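Side-chain contacts in bacteriorhodopsin (PDB 6EYU), which probably pumps protons inward across the cell membrane, driven by light that its retinal chromophore absorbs: residues L29-L34 with L219-I224; A72-W77 with T117-Q122; G105-A110 with V141-K146. All blocks are in the same frame, centred on the assembly; numbering follows the deposited sequence.

Interaction 1. Residues L29-L34 with L219-I224. With MUN ([(2~{S})-2,3-bis(oxidanyl)propyl] (~{E})-undec-2-enoate), chain L; MUN ([(2~{S})-2,3-bis(oxidanyl)propyl] (~{E})-undec-2-enoate), chain T; LFA (eicosane), chain G.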
loop_
_atom_site.group_PDB
_atom_site.type_symbol
_atom_site.label_atom_id
_atom_site.label_comp_id
_atom_site.label_asym_id
_atom_site.label_seq_id
_atom_site.Cartn_x
_atom_site.Cartn_y
_atom_site.Cartn_z
ATOM N N LEU A 29 14.430 18.595 0.169
ATOM C CA LEU A 29 15.172 19.132 -0.965
ATOM C C LEU A 29 16.652 18.781 -0.843
ATOM O O LEU A 29 17.280 18.352 -1.811
ATOM C CB LEU A 29 15.004 20.651 -1.039
ATOM C CG LEU A 29 13.898 21.181 -1.956
ATOM C CD1 LEU A 29 12.887 20.094 -2.292
ATOM C CD2 LEU A 29 13.209 22.375 -1.314
ATOM N N LEU A 30 17.191 18.926 0.363
ATOM C CA LEU A 30 18.612 18.692 0.599
ATOM C C LEU A 30 18.958 17.218 0.402
ATOM O O LEU A 30 19.979 16.889 -0.201
ATOM C CB LEU A 30 18.996 19.133 2.015
ATOM C CG LEU A 30 19.571 20.545 2.148
ATOM C CD1 LEU A 30 19.232 21.392 0.932
ATOM C CD2 LEU A 30 19.065 21.206 3.421
ATOM N N PHE A 31 18.099 16.335 0.899
ATOM C CA PHE A 31 18.341 14.898 0.802
ATOM C C PHE A 31 18.519 14.481 -0.655
ATOM O O PHE A 31 19.341 13.620 -0.966
ATOM C CB PHE A 31 17.185 14.113 1.428
ATOM C CG PHE A 31 17.122 14.216 2.926
ATOM C CD1 PHE A 31 18.267 14.454 3.669
ATOM C CD2 PHE A 31 15.930 13.996 3.597
ATOM C CE1 PHE A 31 18.206 14.575 5.044
ATOM C CE2 PHE A 31 15.859 14.124 4.972
ATOM C CZ PHE A 31 16.998 14.414 5.696
ATOM N N LEU A 32 17.732 15.083 -1.541
ATOM C CA LEU A 32 17.784 14.752 -2.961
ATOM C C LEU A 32 19.120 15.174 -3.562
ATOM O O LEU A 32 19.625 14.537 -4.486
ATOM C CB LEU A 32 16.638 15.440 -3.707
ATOM C CG LEU A 32 15.244 14.897 -3.388
ATOM C CD1 LEU A 32 14.194 15.548 -4.275
ATOM C CD2 LEU A 32 15.219 13.384 -3.541
ATOM N N TYR A 33 19.679 16.262 -3.041
ATOM C CA TYR A 33 20.902 16.835 -3.589
ATOM C C TYR A 33 22.128 16.135 -3.011
ATOM O O TYR A 33 23.149 15.997 -3.684
ATOM C CB TYR A 33 20.962 18.334 -3.284
ATOM C CG TYR A 33 22.359 18.912 -3.287
ATOM C CD1 TYR A 33 22.947 19.332 -4.474
ATOM C CD2 TYR A 33 22.977 19.268 -2.095
ATOM C CE1 TYR A 33 24.162 19.991 -4.476
ATOM C CE2 TYR A 33 24.192 19.927 -2.087
ATOM C CZ TYR A 33 24.784 20.278 -3.280
ATOM O OH TYR A 33 26.005 20.913 -3.278
ATOM N N LEU A 34 21.988 15.616 -1.795
ATOM C CA LEU A 34 23.143 15.198 -1.008
ATOM C C LEU A 34 23.855 14.016 -1.658
ATOM O O LEU A 34 25.078 13.901 -1.568
ATOM C CB LEU A 34 22.717 14.830 0.415
ATOM C CG LEU A 34 23.302 15.715 1.517
ATOM C CD1 LEU A 34 24.631 16.309 1.076
ATOM C CD2 LEU A 34 22.321 16.815 1.897
ATOM N N LEU A 219 22.377 12.032 9.045
ATOM C CA LEU A 219 23.228 11.116 9.795
ATOM C C LEU A 219 23.544 9.877 8.962
ATOM O O LEU A 219 24.688 9.429 8.907
ATOM C CB LEU A 219 22.532 10.705 11.093
ATOM C CG LEU A 219 23.427 10.382 12.293
ATOM C CD1 LEU A 219 23.210 8.945 12.740
ATOM C CD2 LEU A 219 24.892 10.635 11.974
ATOM N N ASP A 220 22.532 9.364 8.270
ATOM C CA ASP A 220 22.657 8.107 7.541
ATOM C C ASP A 220 23.598 8.269 6.353
ATOM O O ASP A 220 24.471 7.433 6.121
ATOM C CB ASP A 220 21.284 7.638 7.055
ATOM C CG ASP A 220 21.364 6.402 6.183
ATOM O OD1 ASP A 220 22.095 5.458 6.554
ATOM O OD2 ASP A 220 20.633 6.337 5.173
ATOM N N MET A 221 23.439 9.371 5.626
ATOM C CA MET A 221 24.117 9.547 4.348
ATOM C C MET A 221 25.565 9.969 4.565
ATOM O O MET A 221 26.458 9.554 3.823
ATOM C CB MET A 221 23.388 10.595 3.505
ATOM C CG MET A 221 22.057 10.117 2.948
ATOM S SD MET A 221 21.493 11.096 1.544
ATOM C CE MET A 221 20.014 11.841 2.228
ATOM N N TYR A 222 25.813 10.666 5.669
ATOM C CA TYR A 222 27.164 11.092 6.015
ATOM C C TYR A 222 27.976 9.935 6.593
ATOM O O TYR A 222 29.168 9.804 6.313
ATOM C CB TYR A 222 27.118 12.253 7.012
ATOM C CG TYR A 222 27.080 13.618 6.361
ATOM C CD1 TYR A 222 28.232 14.197 5.848
ATOM C CD2 TYR A 222 25.888 14.323 6.251
ATOM C CE1 TYR A 222 28.201 15.442 5.249
ATOM C CE2 TYR A 222 25.847 15.567 5.649
ATOM C CZ TYR A 222 27.006 16.122 5.152
ATOM O OH TYR A 222 26.970 17.363 4.557
ATOM N N LEU A 223 27.312 9.058 7.341
ATOM C CA LEU A 223 27.976 7.903 7.937
ATOM C C LEU A 223 28.448 6.935 6.855
ATOM O O LEU A 223 29.566 6.422 6.915
ATOM C CB LEU A 223 27.031 7.181 8.902
ATOM C CG LEU A 223 27.417 7.241 10.382
ATOM C CD1 LEU A 223 27.942 8.621 10.747
ATOM C CD2 LEU A 223 26.231 6.866 11.258
ATOM N N ILE A 224 27.556 6.619 5.922
ATOM C CA ILE A 224 27.920 5.851 4.736
ATOM C C ILE A 224 29.073 6.523 3.999
ATOM O O ILE A 224 30.110 5.908 3.751
ATOM C CB ILE A 224 26.727 5.725 3.771
ATOM C CG1 ILE A 224 25.727 4.694 4.297
ATOM C CG2 ILE A 224 27.207 5.339 2.380
ATOM C CD1 ILE A 224 24.365 4.778 3.643
HETATM C CAR MUN L . 16.902 21.364 8.869
HETATM C CAQ MUN L . 18.330 20.913 9.180
HETATM C CAP MUN L . 18.297 19.819 10.247
HETATM C CAO MUN L . 19.639 19.782 10.979
HETATM C CAN MUN L . 20.113 18.334 11.101
HETATM C CAM MUN L . 21.443 18.172 10.362
HETATM C CAK MUN L . 22.506 17.659 11.334
HETATM C CAH MUN L . 22.644 16.144 11.172
HETATM C CAF MUN L . 24.062 15.708 11.550
HETATM C CAC MUN L . 24.913 15.176 10.394
HETATM C CAA MUN L . 26.296 14.652 10.790
HETATM O OAD MUN L . 26.862 15.070 11.800
HETATM O OAB MUN L . 26.897 13.862 9.860
HETATM C CAE MUN L . 28.317 13.991 9.971
HETATM C CAG MUN L . 28.891 12.755 10.665
HETATM O OAJ MUN L . 28.071 11.620 10.375
HETATM C CAI MUN L . 30.312 12.500 10.159
HETATM O OAL MUN L . 30.333 12.588 8.733
HETATM C CAN MUN T . 23.844 25.915 7.239
HETATM C CAM MUN T . 24.694 24.755 7.759
HETATM C CAK MUN T . 25.819 24.461 6.764
HETATM C CAH MUN T . 26.698 23.331 7.304
HETATM C CAF MUN T . 27.623 22.826 6.193
HETATM C CAC MUN T . 28.734 21.870 6.645
HETATM C CAA MUN T . 29.343 20.991 5.548
HETATM O OAD MUN T . 29.082 21.194 4.361
HETATM O OAB MUN T . 30.346 20.172 5.967
HETATM C CAE MUN T . 29.997 18.808 5.715
HETATM C CAG MUN T . 30.879 18.251 4.595
HETATM O OAJ MUN T . 31.817 19.249 4.185
HETATM C CAI MUN T . 31.632 17.018 5.101
HETATM O OAL MUN T . 32.672 16.682 4.179
HETATM C C14 LFA G . 19.230 22.878 7.523
HETATM C C15 LFA G . 20.220 21.873 6.939
HETATM C C16 LFA G . 21.647 22.331 7.236
HETATM C C17 LFA G . 22.323 21.328 8.169
HETATM C C18 LFA G . 23.196 20.373 7.357
HETATM C C19 LFA G . 24.066 19.552 8.308
HETATM C C20 LFA G . 25.174 18.855 7.521
#

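Interaction 2. Residues A72-W77 with T117-Q122. With RET (retinal), chain D; MUN ([(2~{S})-2,3-bis(oxidanyl)propyl] (~{E})-undec-2-enoate), chain B.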
loop_
_atom_site.group_PDB
_atom_site.type_symbol
_atom_site.label_atom_id
_atom_site.label_comp_id
_atom_site.label_asym_id
_atom_site.label_seq_id
_atom_site.Cartn_x
_atom_site.Cartn_y
_atom_site.Cartn_z
ATOM N N ALA A 72 -3.546 11.357 12.421
ATOM C CA ALA A 72 -2.517 11.842 11.508
ATOM C C ALA A 72 -1.175 11.179 11.800
ATOM O O ALA A 72 -0.436 10.826 10.879
ATOM C CB ALA A 72 -2.392 13.355 11.608
ATOM N N TRP A 73 -0.861 11.013 13.080
ATOM C CA TRP A 73 0.376 10.351 13.481
ATOM C C TRP A 73 0.473 8.969 12.843
ATOM O O TRP A 73 1.539 8.561 12.382
ATOM C CB TRP A 73 0.449 10.224 15.004
ATOM C CG TRP A 73 0.636 11.532 15.707
ATOM C CD1 TRP A 73 1.513 12.525 15.376
ATOM C CD2 TRP A 73 0.011 11.945 16.928
ATOM N NE1 TRP A 73 1.416 13.561 16.272
ATOM C CE2 TRP A 73 0.487 13.237 17.226
ATOM C CE3 TRP A 73 -0.929 11.359 17.782
ATOM C CZ2 TRP A 73 0.060 13.950 18.344
ATOM C CZ3 TRP A 73 -1.361 12.073 18.884
ATOM C CH2 TRP A 73 -0.868 13.356 19.154
ATOM N N TYR A 74 -0.647 8.253 12.818
ATOM C CA TYR A 74 -0.684 6.911 12.251
ATOM C C TYR A 74 -0.538 6.963 10.734
ATOM O O TYR A 74 0.210 6.180 10.146
ATOM C CB TYR A 74 -1.993 6.211 12.621
ATOM C CG TYR A 74 -2.265 6.177 14.107
ATOM C CD1 TYR A 74 -1.368 5.575 14.981
ATOM C CD2 TYR A 74 -3.347 6.858 14.650
ATOM C CE1 TYR A 74 -1.577 5.595 16.346
ATOM C CE2 TYR A 74 -3.565 6.882 16.014
ATOM C CZ TYR A 74 -2.679 6.247 16.857
ATOM O OH TYR A 74 -2.896 6.264 18.216
ATOM N N MET A 75 -1.254 7.889 10.105
ATOM C CA MET A 75 -1.139 8.097 8.667
ATOM C C MET A 75 0.302 8.432 8.294
ATOM O O MET A 75 0.773 8.071 7.215
ATOM C CB MET A 75 -2.065 9.229 8.219
ATOM C CG MET A 75 -3.536 8.974 8.507
ATOM S SD MET A 75 -4.088 7.356 7.934
ATOM C CE MET A 75 -4.245 7.655 6.176
ATOM N N ASP A 76 1.006 9.091 9.207
ATOM C CA ASP A 76 2.398 9.461 8.983
ATOM C C ASP A 76 3.311 8.250 9.147
ATOM O O ASP A 76 3.978 7.831 8.200
ATOM C CB ASP A 76 2.819 10.560 9.960
ATOM C CG ASP A 76 4.258 10.994 9.766
ATOM O OD1 ASP A 76 5.000 10.292 9.048
ATOM O OD2 ASP A 76 4.645 12.043 10.322
ATOM N N TRP A 77 3.397 7.746 10.373
ATOM C CA TRP A 77 4.320 6.662 10.694
ATOM C C TRP A 77 3.997 5.432 9.858
ATOM O O TRP A 77 4.872 4.610 9.581
ATOM C CB TRP A 77 4.231 6.318 12.181
ATOM C CG TRP A 77 4.292 7.520 13.065
ATOM C CD1 TRP A 77 4.761 8.756 12.730
ATOM C CD2 TRP A 77 3.768 7.638 14.393
ATOM N NE1 TRP A 77 4.623 9.619 13.790
ATOM C CE2 TRP A 77 4.017 8.955 14.825
ATOM C CE3 TRP A 77 3.135 6.750 15.269
ATOM C CZ2 TRP A 77 3.686 9.397 16.102
ATOM C CZ3 TRP A 77 2.796 7.195 16.533
ATOM C CH2 TRP A 77 3.065 8.509 16.936
ATOM N N THR A 117 -1.579 -1.155 14.824
ATOM C CA THR A 117 -2.055 -1.481 16.164
ATOM C C THR A 117 -2.364 -0.207 16.944
ATOM O O THR A 117 -3.413 -0.095 17.576
ATOM C CB THR A 117 -1.022 -2.307 16.953
ATOM O OG1 THR A 117 0.139 -1.508 17.213
ATOM C CG2 THR A 117 -0.619 -3.550 16.176
ATOM N N GLY A 118 -1.452 0.759 16.876
ATOM C CA GLY A 118 -1.671 2.062 17.492
ATOM C C GLY A 118 -2.983 2.684 17.057
ATOM O O GLY A 118 -3.698 3.282 17.862
ATOM N N LEU A 119 -3.292 2.551 15.772
ATOM C CA LEU A 119 -4.497 3.139 15.200
ATOM C C LEU A 119 -5.731 2.358 15.640
ATOM O O LEU A 119 -6.756 2.943 15.992
ATOM C CB LEU A 119 -4.398 3.140 13.672
ATOM C CG LEU A 119 -5.608 3.664 12.899
ATOM C CD1 LEU A 119 -5.159 4.250 11.569
ATOM C CD2 LEU A 119 -6.624 2.553 12.679
ATOM N N LEU A 120 -5.590 1.039 15.710
ATOM C CA LEU A 120 -6.655 0.179 16.210
ATOM C C LEU A 120 -6.943 0.482 17.676
ATOM O O LEU A 120 -8.101 0.614 18.076
ATOM C CB LEU A 120 -6.267 -1.293 16.053
ATOM C CG LEU A 120 -6.196 -1.820 14.618
ATOM C CD1 LEU A 120 -5.967 -3.323 14.616
ATOM C CD2 LEU A 120 -7.461 -1.467 13.851
ATOM N N ALA A 121 -5.886 0.600 18.472
ATOM C CA ALA A 121 -6.028 0.891 19.893
ATOM C C ALA A 121 -6.871 2.145 20.102
ATOM O O ALA A 121 -7.888 2.109 20.795
ATOM C CB ALA A 121 -4.660 1.060 20.537
ATOM N N GLN A 122 -6.482 3.234 19.449
ATOM C CA GLN A 122 -7.218 4.489 19.555
ATOM C C GLN A 122 -8.655 4.310 19.078
ATOM O O GLN A 122 -9.594 4.785 19.717
ATOM C CB GLN A 122 -6.534 5.586 18.738
ATOM C CG GLN A 122 -7.116 6.973 18.967
ATOM C CD GLN A 122 -6.483 8.027 18.081
ATOM O OE1 GLN A 122 -5.266 8.213 18.090
ATOM N NE2 GLN A 122 -7.311 8.746 17.333
HETATM C C1 RET D . 2.556 3.070 18.406
HETATM C C2 RET D . 1.269 2.287 18.686
HETATM C C3 RET D . 1.363 1.500 19.992
HETATM C C4 RET D . 2.429 0.416 19.879
HETATM C C5 RET D . 3.699 0.972 19.233
HETATM C C6 RET D . 3.784 2.167 18.585
HETATM C C7 RET D . 5.063 2.596 18.052
HETATM C C8 RET D . 5.175 3.761 17.356
HETATM C C9 RET D . 6.437 4.104 16.750
HETATM C C10 RET D . 6.599 5.308 16.070
HETATM C C11 RET D . 7.810 5.772 15.511
HETATM C C12 RET D . 7.604 6.968 14.830
HETATM C C13 RET D . 8.562 7.646 14.045
HETATM C C14 RET D . 8.222 8.839 13.393
HETATM C C15 RET D . 9.025 9.552 12.508
HETATM C C16 RET D . 2.551 3.571 16.961
HETATM C C17 RET D . 2.678 4.250 19.372
HETATM C C18 RET D . 4.974 0.134 19.349
HETATM C C19 RET D . 7.626 3.153 16.894
HETATM C C20 RET D . 9.983 7.091 13.929
HETATM C CAR MUN B . -3.501 9.263 3.860
HETATM C CAQ MUN B . -4.636 8.394 3.314
HETATM C CAP MUN B . -4.062 7.077 2.790
HETATM C CAO MUN B . -5.208 6.172 2.332
HETATM C CAN MUN B . -6.445 6.444 3.190
HETATM C CAM MUN B . -7.633 6.778 2.284
HETATM C CAK MUN B . -8.772 7.358 3.126
HETATM C CAH MUN B . -10.094 6.693 2.731
HETATM C CAF MUN B . -10.830 7.571 1.715
HETATM C CAC MUN B . -11.830 8.574 2.301
HETATM C CAA MUN B . -12.553 8.125 3.574
HETATM O OAD MUN B . -12.045 7.301 4.333
HETATM O OAB MUN B . -13.702 8.802 3.848
HETATM C CAE MUN B . -13.843 8.984 5.261
HETATM C CAG MUN B . -14.814 10.135 5.533
HETATM O OAJ MUN B . -14.339 11.322 4.893
HETATM C CAI MUN B . -16.198 9.780 4.984
HETATM O OAL MUN B . -17.022 10.949 4.972
#

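Interaction 3. Residues G105-A110 with V141-K146. With MUN ([(2~{S})-2,3-bis(oxidanyl)propyl] (~{E})-undec-2-enoate), chain V; MUN ([(2~{S})-2,3-bis(oxidanyl)propyl] (~{E})-undec-2-enoate), chain N; MUN ([(2~{S})-2,3-bis(oxidanyl)propyl] (~{E})-undec-2-enoate), chain C.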
loop_
_atom_site.group_PDB
_atom_site.type_symbol
_atom_site.label_atom_id
_atom_site.label_comp_id
_atom_site.label_asym_id
_atom_site.label_seq_id
_atom_site.Cartn_x
_atom_site.Cartn_y
_atom_site.Cartn_z
ATOM N N GLY A 105 11.481 -7.266 4.071
ATOM C CA GLY A 105 10.026 -7.367 4.083
ATOM C C GLY A 105 9.477 -7.539 5.486
ATOM O O GLY A 105 8.503 -6.887 5.864
ATOM N N ALA A 106 10.094 -8.432 6.253
ATOM C CA ALA A 106 9.697 -8.653 7.639
ATOM C C ALA A 106 9.877 -7.380 8.458
ATOM O O ALA A 106 8.996 -6.995 9.227
ATOM C CB ALA A 106 10.509 -9.789 8.242
ATOM N N LEU A 107 11.023 -6.728 8.285
ATOM C CA LEU A 107 11.302 -5.474 8.976
ATOM C C LEU A 107 10.223 -4.440 8.673
ATOM O O LEU A 107 9.662 -3.831 9.583
ATOM C CB LEU A 107 12.674 -4.934 8.561
ATOM C CG LEU A 107 13.214 -3.770 9.395
ATOM C CD1 LEU A 107 13.104 -4.073 10.882
ATOM C CD2 LEU A 107 14.654 -3.464 9.014
ATOM N N LEU A 108 9.935 -4.249 7.390
ATOM C CA LEU A 108 8.992 -3.221 6.965
ATOM C C LEU A 108 7.573 -3.577 7.393
ATOM O O LEU A 108 6.800 -2.710 7.799
ATOM C CB LEU A 108 9.048 -3.041 5.447
ATOM C CG LEU A 108 9.939 -1.893 4.971
ATOM C CD1 LEU A 108 11.404 -2.242 5.176
ATOM C CD2 LEU A 108 9.660 -1.557 3.515
ATOM N N GLY A 109 7.243 -4.862 7.316
ATOM C CA GLY A 109 5.887 -5.322 7.587
ATOM C C GLY A 109 5.546 -5.250 9.062
ATOM O O GLY A 109 4.444 -4.847 9.436
ATOM N N ALA A 110 6.503 -5.623 9.904
ATOM C CA ALA A 110 6.341 -5.505 11.348
ATOM C C ALA A 110 6.084 -4.054 11.741
ATOM O O ALA A 110 5.201 -3.767 12.549
ATOM C CB ALA A 110 7.577 -6.033 12.062
ATOM N N VAL A 141 13.407 -4.445 16.786
ATOM C CA VAL A 141 14.683 -4.263 17.464
ATOM C C VAL A 141 15.528 -5.525 17.341
ATOM O O VAL A 141 16.739 -5.456 17.131
ATOM C CB VAL A 141 14.491 -3.949 18.959
ATOM C CG1 VAL A 141 15.838 -3.908 19.665
ATOM C CG2 VAL A 141 13.747 -2.635 19.134
ATOM N N TYR A 142 14.893 -6.674 17.541
ATOM C CA TYR A 142 15.575 -7.954 17.408
ATOM C C TYR A 142 16.212 -8.080 16.030
ATOM O O TYR A 142 17.417 -8.303 15.911
ATOM C CB TYR A 142 14.595 -9.106 17.632
ATOM C CG TYR A 142 15.111 -10.437 17.142
ATOM C CD1 TYR A 142 16.146 -11.081 17.806
ATOM C CD2 TYR A 142 14.738 -10.923 15.896
ATOM C CE1 TYR A 142 16.700 -12.245 17.310
ATOM C CE2 TYR A 142 15.289 -12.084 15.387
ATOM C CZ TYR A 142 16.261 -12.748 16.103
ATOM O OH TYR A 142 16.802 -13.912 15.610
ATOM N N LEU A 143 15.392 -7.964 14.991
ATOM C CA LEU A 143 15.886 -8.006 13.618
ATOM C C LEU A 143 17.113 -7.115 13.469
ATOM O O LEU A 143 18.174 -7.569 13.040
ATOM C CB LEU A 143 14.796 -7.545 12.648
ATOM C CG LEU A 143 14.166 -8.615 11.754
ATOM C CD1 LEU A 143 14.221 -9.988 12.409
ATOM C CD2 LEU A 143 12.732 -8.234 11.421
ATOM N N LEU A 144 16.930 -5.824 13.724
ATOM C CA LEU A 144 18.021 -4.861 13.632
ATOM C C LEU A 144 19.250 -5.374 14.371
ATOM O O LEU A 144 20.379 -5.190 13.914
ATOM C CB LEU A 144 17.592 -3.517 14.221
ATOM C CG LEU A 144 16.486 -2.780 13.465
ATOM C CD1 LEU A 144 16.237 -1.419 14.096
ATOM C CD2 LEU A 144 16.845 -2.637 11.994
ATOM N N ALA A 145 19.036 -5.846 15.594
ATOM C CA ALA A 145 20.135 -6.085 16.520
ATOM C C ALA A 145 20.973 -7.280 16.076
ATOM O O ALA A 145 22.170 -7.345 16.355
ATOM C CB ALA A 145 19.601 -6.307 17.926
ATOM N N LYS A 146 20.343 -8.226 15.386
ATOM C CA LYS A 146 20.994 -9.490 15.064
ATOM C C LYS A 146 21.192 -9.649 13.559
ATOM O O LYS A 146 22.258 -9.322 13.034
ATOM C CB LYS A 146 20.185 -10.667 15.614
ATOM C CG LYS A 146 20.514 -11.998 14.958
ATOM C CD LYS A 146 21.535 -12.780 15.768
ATOM C CE LYS A 146 20.968 -14.108 16.244
HETATM C CAQ MUN V . 8.596 -10.003 13.286
HETATM C CAP MUN V . 10.105 -10.248 13.229
HETATM C CAO MUN V . 10.375 -11.751 13.132
HETATM C CAN MUN V . 11.267 -12.030 11.920
HETATM C CAM MUN V . 12.094 -13.298 12.159
HETATM C CAK MUN V . 12.796 -13.691 10.856
HETATM C CAH MUN V . 13.849 -14.776 11.120
HETATM C CAF MUN V . 14.806 -14.331 12.233
HETATM C CAC MUN V . 16.303 -14.178 11.827
HETATM C CAA MUN V . 16.818 -15.160 10.739
HETATM O OAD MUN V . 16.057 -15.567 9.863
HETATM O OAB MUN V . 18.177 -15.217 10.649
HETATM C CAE MUN V . 18.587 -15.956 9.494
HETATM C CAG MUN V . 20.114 -16.079 9.482
HETATM O OAJ MUN V . 20.598 -16.118 10.826
HETATM C CAI MUN V . 20.522 -17.362 8.755
HETATM O OAL MUN V . 21.855 -17.720 9.132
HETATM C CAR MUN N . 1.241 -6.058 7.209
HETATM C CAQ MUN N . 1.870 -6.349 5.847
HETATM C CAP MUN N . 3.154 -7.149 6.057
HETATM C CAO MUN N . 3.687 -7.629 4.711
HETATM C CAN MUN N . 5.126 -8.101 4.901
HETATM C CAM MUN N . 5.330 -9.416 4.155
HETATM C CAK MUN N . 6.600 -9.309 3.315
HETATM C CAH MUN N . 7.435 -10.574 3.500
HETATM C CAF MUN N . 7.653 -11.226 2.135
HETATM C CAC MUN N . 9.106 -11.595 1.813
HETATM C CAA MUN N . 9.498 -11.514 0.333
HETATM O OAD MUN N . 8.638 -11.399 -0.538
HETATM O OAB MUN N . 10.791 -11.853 0.068
HETATM C CAE MUN N . 10.928 -12.046 -1.342
HETATM C CAG MUN N . 12.376 -12.407 -1.677
HETATM O OAJ MUN N . 13.021 -12.926 -0.510
HETATM C CAI MUN N . 12.390 -13.465 -2.782
HETATM O OAL MUN N . 13.702 -14.024 -2.890
HETATM C CAP MUN C . 14.194 -7.108 25.055
HETATM C CAO MUN C . 15.099 -7.588 23.918
HETATM C CAN MUN C . 14.325 -7.549 22.600
HETATM C CAM MUN C . 15.309 -7.391 21.438
HETATM C CAK MUN C . 16.269 -8.580 21.421
HETATM C CAH MUN C . 17.717 -8.084 21.421
HETATM C CAF MUN C . 18.604 -9.138 20.744
HETATM C CAC MUN C . 20.084 -8.775 20.563
HETATM C CAA MUN C . 21.026 -9.958 20.313
HETATM O OAD MUN C . 20.575 -11.087 20.109
HETATM O OAB MUN C . 22.333 -9.626 20.131
HETATM C CAE MUN C . 23.117 -10.819 20.008
HETATM C CAG MUN C . 24.101 -10.673 18.844
HETATM O OAJ MUN C . 25.300 -10.047 19.312
HETATM C CAI MUN C . 24.434 -12.055 18.279
HETATM O OAL MUN C . 25.631 -11.976 17.500
#

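Interaction 1. Residues L29-L34 with L219-I224
Met221 reaches across to Phe31 and sets its methyl group against the aromatic side chain. Met221 CE lies 3.5 Å from Phe31 CD1 and is close to Phe31 CB as well. It meets the ring obliquely, and the two side chains cross at about a right angle. A bend at the last torsion of Met221 (chi3 -115°) turns the methyl toward Phe31. The sulfur faces Leu34 instead, with Met221 SD 4.1 Å from Leu34 CB. Phe31, Leu34 and Met221 thus meet through apolar atoms and the thioether sulfur.

These segments belong to the first and last transmembrane helices of the seven-helix microbial rhodopsin bundle, 14-38 and 198-230. They run nearly parallel, at 16°, with axes 11.2 Å apart. Met221 and Phe31 bridge the gap. Phe218 also packs on Phe31 and Leu34, and His48 of helix 42-63 touches Met221.

A looser contact is made by the phenol of Tyr222, whose OH comes 4.3 Å from Leu34 CD1. Bound chains, an alkane and monoacylglycerols, gather round this ring. Tyr222 OH is 3.8 Å from eicosane C20. A monoacylglycerol (MUN, chain L) passes the base of the ring, its OAB 3.3 Å from Tyr222 CB. Replacing Tyr222 by an alanine would probably leave Leu34 CD1 without its neighbour and the end of the eicosane without the ring it touches. Leu30 CD2 touches the eicosane too, 3.8 Å from C15.

Interaction 2. Residues A72-W77 with T117-Q122
At the edge of the retinal pocket, where two antiparallel transmembrane helices pass, Tyr74 lays its ring against the backbone of Gly118 and Leu119. One ring face covers Leu119, whose CA stands 3.7 Å above the plane over the ring centre. Leu119 CB makes a CH-pi contact with the same ring, 4.1 Å from the centroid and 23° off the normal. Tyr74 CG sits anti to its own carbonyl carbon (chi1 -55°), which carries the ring out toward the facing helix.

Gln122 meets the ring at its edge. Its OE1 is 3.1 Å from Tyr74 OH, and the hydroxyl may donate a hydrogen bond to it. Ring and amide planes are 56° apart. Both polar ends have further partners: Tyr74 OH is hydrogen-bonded to Trp181 NE1, and Gln122 NE2 to Asp70 O. The buried phenol and amide are thus tied to other parts of the chain.

The pair of helices, 72-93 and 101-124, is the third and fourth of the seven in the rhodopsin bundle. Gly118 touches both Tyr74 and the chromophore, with its CA 3.2 Å from retinal C2. A side chain at this position would clash with Tyr74 CE1 and with that ring carbon. Trp77 covers the polyene: retinal C12 lies 3.8 Å above one face of the indole, offset toward the rim. The carbonyl oxygen of Trp73 sits over the opposite face. Leu119 and Leu120 also pack on Leu68 of the second subunit.

Interaction 3. Residues G105-A110 with V141-K146
Leu107 and Leu144 meet through their methyl groups, CD2 of Leu107 lying 3.8 Å from CD2 of Leu144. The two side chains cross at about a right angle. With CG anti to the backbone N (chi1 -169°), Leu107 swings its branches over to the facing helix. Leu143 completes the first shell. Its CD2 rests against the backbone, 3.9 Å from Leu107 N, and also reaches Ala106 CB at 4.2 Å. The small alanine probably allows this methyl to approach the backbone. Every touching side chain here is apolar.

The contact joins the fourth and fifth transmembrane helices of the seven-helix bundle, 101-124 and 128-145. They run antiparallel at 151°, with axes 10.3 Å apart. Leu107 and Leu143 mark the closest backbone approach. The second helix ends just past the contact, and Lys146 stands at the N-cap position of the short helix 147-152.

The next shell is partly protein. On helix 72-93, Leu85 packs against Leu107 and Leu88 against Leu144, so both leucines are shared with a third helix. Leu144 O also accepts a hydrogen bond from Tyr163 OH. Ala106 packs on Ile46 and Ala110 on Phe50, both of the second subunit.

Monoacylglycerol chains lie against the outer sides of both segments. One (MUN, chain V) covers Leu143, its CAN 3.6 Å from Leu143 CD1, and continues to the ring edge of Tyr142. Another (chain N) lies along Gly105 and Gly109, with CAP 3.6 Å from Gly109 CA. A beta carbon on either glycine would collide with that chain. A third (chain C) runs past Val141 and Ala145, its CAC 3.6 Å from Ala145 CB.

Interaction 2 is the contact that touches retinal directly. In interaction 1 the side chain of Phe31 is about 11 Å from the chromophore; in interaction 3 that of Leu144 is about 10 Å away. Interactions 1 and 2 lie on opposite sides of the chain's centre, with centres 28 Å apart. Interactions 2 and 3 share helix 101-124. Their centres are 19 Å apart, their nearest atoms about 7 Å, and both touch the second subunit. Interaction 1 touches no other protein chain. It joins the first and last helices, so the segments of the other two contacts fall between its own in sequence. Bound lipid borders all three.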